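Side-chain contact in protein kinase containing Z-DNA binding domains (Danio rerio, PDB 4LB6), which binds left-handed Z-DNA through its winged helix-turn-helix Zalpha domain and probably phosphorylates the translation initiation factor eIF2alpha: residues I16-Y19 against L20-H23. Sequence-based numbering, arbitrary orientation.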
ATOM      1  N   ILE A  16       6.739 -15.498  16.543  1.00 27.13           N
ATOM      2  CA  ILE A  16       7.273 -15.273  15.210  1.00 25.95           C
ATOM      3  C   ILE A  16       8.061 -16.485  14.725  1.00 27.03           C
ATOM      4  O   ILE A  16       7.881 -16.947  13.587  1.00 26.88           O
ATOM      5  CB  ILE A  16       8.195 -14.042  15.189  1.00 24.34           C
ATOM      6  CG1 ILE A  16       7.307 -12.795  15.385  1.00 23.80           C
ATOM      7  CG2 ILE A  16       8.926 -13.928  13.784  1.00 23.55           C
ATOM      8  CD1 ILE A  16       8.066 -11.434  15.677  1.00 22.70           C
ATOM      9  N   CYS A  17       8.905 -17.015  15.601  1.00 27.18           N
ATOM     10  CA  CYS A  17       9.752 -18.113  15.195  1.00 27.93           C
ATOM     11  C   CYS A  17       8.885 -19.339  14.967  1.00 34.39           C
ATOM     12  O   CYS A  17       9.172 -20.184  14.114  1.00 34.16           O
ATOM     13  CB  CYS A  17      10.797 -18.415  16.261  1.00 28.62           C
ATOM     14  SG  CYS A  17      12.127 -17.151  16.242  1.00 36.32           S
ATOM     15  N   ASP A  18       7.828 -19.441  15.746  1.00 30.91           N
ATOM     16  CA  ASP A  18       6.950 -20.604  15.594  1.00 33.13           C
ATOM     17  C   ASP A  18       6.185 -20.534  14.260  1.00 33.05           C
ATOM     18  O   ASP A  18       5.961 -21.537  13.595  1.00 34.52           O
ATOM     19  CB  ASP A  18       5.994 -20.650  16.768  1.00 34.71           C
ATOM     20  CG  ASP A  18       5.052 -21.825  16.704  1.00 42.44           C
ATOM     21  OD1 ASP A  18       5.437 -22.958  17.058  1.00 39.40           O
ATOM     22  OD2 ASP A  18       3.904 -21.578  16.298  1.00 42.55           O
ATOM     23  N   TYR A  19       5.782 -19.325  13.885  1.00 31.46           N
ATOM     24  CA  TYR A  19       5.197 -19.118  12.565  1.00 31.44           C
ATOM     25  C   TYR A  19       6.150 -19.571  11.428  1.00 31.12           C
ATOM     26  O   TYR A  19       5.762 -20.346  10.502  1.00 32.60           O
ATOM     27  CB  TYR A  19       4.749 -17.643  12.400  1.00 29.96           C
ATOM     28  CG  TYR A  19       4.039 -17.426  11.082  1.00 30.50           C
ATOM     29  CD1 TYR A  19       4.755 -17.227   9.929  1.00 29.78           C
ATOM     30  CD2 TYR A  19       2.664 -17.506  10.991  1.00 35.93           C
ATOM     31  CE1 TYR A  19       4.121 -17.093   8.714  1.00 31.19           C
ATOM     32  CE2 TYR A  19       2.018 -17.330   9.752  1.00 34.15           C
ATOM     33  CZ  TYR A  19       2.763 -17.156   8.643  1.00 32.47           C
ATOM     34  OH  TYR A  19       2.167 -17.010   7.384  1.00 37.71           O
ATOM     35  N   LEU A  20       7.390 -19.104  11.508  1.00 30.50           N
ATOM     36  CA  LEU A  20       8.394 -19.505  10.535  1.00 34.09           C
ATOM     37  C   LEU A  20       8.671 -21.030  10.584  1.00 33.16           C
ATOM     38  O   LEU A  20       8.875 -21.645   9.549  1.00 38.02           O
ATOM     39  CB  LEU A  20       9.673 -18.719  10.722  1.00 32.83           C
ATOM     40  CG  LEU A  20       9.556 -17.199  10.436  1.00 28.43           C
ATOM     41  CD1 LEU A  20      10.847 -16.516  10.804  1.00 32.78           C
ATOM     42  CD2 LEU A  20       9.170 -16.839   8.988  1.00 29.05           C
ATOM     43  N   ARG A  21       8.688 -21.624  11.765  1.00 32.35           N
ATOM     44  CA  ARG A  21       8.874 -23.090  11.839  1.00 34.28           C
ATOM     45  C   ARG A  21       7.814 -23.828  11.045  1.00 36.18           C
ATOM     46  O   ARG A  21       8.118 -24.788  10.325  1.00 44.25           O
ATOM     47  CB  ARG A  21       8.869 -23.607  13.279  1.00 35.56           C
ATOM     48  CG  ARG A  21       9.073 -25.121  13.362  1.00 39.11           C
ATOM     49  CD  ARG A  21       8.996 -25.526  14.804  1.00 41.12           C
ATOM     50  NE  ARG A  21       7.682 -25.224  15.358  1.00 40.49           N
ATOM     51  CZ  ARG A  21       6.603 -25.973  15.185  1.00 42.81           C
ATOM     52  NH1 ARG A  21       6.671 -27.112  14.475  1.00 44.69           N
ATOM     53  NH2 ARG A  21       5.449 -25.595  15.736  1.00 45.95           N
ATOM     54  N   ARG A  22       6.562 -23.394  11.179  1.00 36.56           N
ATOM     55  CA  ARG A  22       5.452 -24.072  10.503  1.00 38.86           C
ATOM     56  C   ARG A  22       5.303 -23.684   9.040  1.00 43.05           C
ATOM     57  O   ARG A  22       4.806 -24.474   8.225  1.00 41.03           O
ATOM     58  CB  ARG A  22       4.127 -23.791  11.211  1.00 40.54           C
ATOM     59  CG  ARG A  22       4.108 -24.185  12.692  1.00 48.67           C
ATOM     60  CD  ARG A  22       2.729 -23.959  13.321  1.00 57.46           C
ATOM     61  NE  ARG A  22       2.072 -22.752  12.802  1.00 65.77           N
ATOM     62  CZ  ARG A  22       2.138 -21.551  13.379  1.00 67.97           C
ATOM     63  NH1 ARG A  22       2.831 -21.397  14.489  1.00 70.53           N
ATOM     64  NH2 ARG A  22       1.519 -20.500  12.850  1.00 65.53           N
ATOM     65  N   HIS A  23       5.691 -22.461   8.693  1.00 40.12           N
ATOM     66  CA  HIS A  23       5.405 -21.991   7.343  1.00 38.17           C
ATOM     67  C   HIS A  23       6.586 -21.888   6.413  1.00 38.51           C
ATOM     68  O   HIS A  23       6.378 -21.711   5.221  1.00 38.89           O
ATOM     69  CB  HIS A  23       4.739 -20.629   7.351  1.00 43.00           C
ATOM     70  CG  HIS A  23       3.291 -20.664   7.677  1.00 46.57           C
ATOM     71  ND1 HIS A  23       2.820 -20.700   8.967  1.00 46.10           N
ATOM     72  CD2 HIS A  23       2.204 -20.619   6.875  1.00 53.30           C
ATOM     73  CE1 HIS A  23       1.498 -20.690   8.951  1.00 52.46           C
ATOM     74  NE2 HIS A  23       1.100 -20.645   7.694  1.00 57.29           N
TER
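Tyr-19 and His-23 stack one turn apart in the last part of helix 10-23, the first helix of the winged helix-turn-helix Zalpha domain. The two rings lie offset and almost parallel, centroids 4.0 Å apart and planes 7° from each other. Walking out along Tyr-19, CB lies next to Leu-20 N, as the chain requires; chi1 of -175° sets CG beside the carbonyl carbon and turns the ring towards the next turn, where His-23 lies. CG and CD1 are near Leu-20 N and His-23 ND1. CD2 meets Arg-22 NH2, whose guanidinium is turned nearly perpendicular to the ring, CE1 meets His-23 CB and CG, CE2 approaches His-23 CE1 at 3.5 Å, CZ lies over the imidazole centre, and OH ends beside His-23 CD2. Ile-31 and Glu-34 of helix 28-35 also touch this side chain. With an alanine in place of Tyr-19, the imidazole would probably lose its stacking partner and be freer to turn, and a gap would open towards helix 28-35. Tyr-19 O takes the backbone N-H of His-23 at 2.8 Å and a weak bond from the imidazole, His-23 ND1 at 3.3 Å.

On the neighbouring flank, Asp-18 forms a salt-bridge network with Arg-21 and Arg-22, although the Arg-22 arm is modelled too close to be trusted. The bond to Arg-21 is clearer and nearly straight (170°): Arg-21 NH2 lies 2.9 Å from Asp-18 OD1, which sits in the guanidinium plane but is itself approached from above the carboxylate plane.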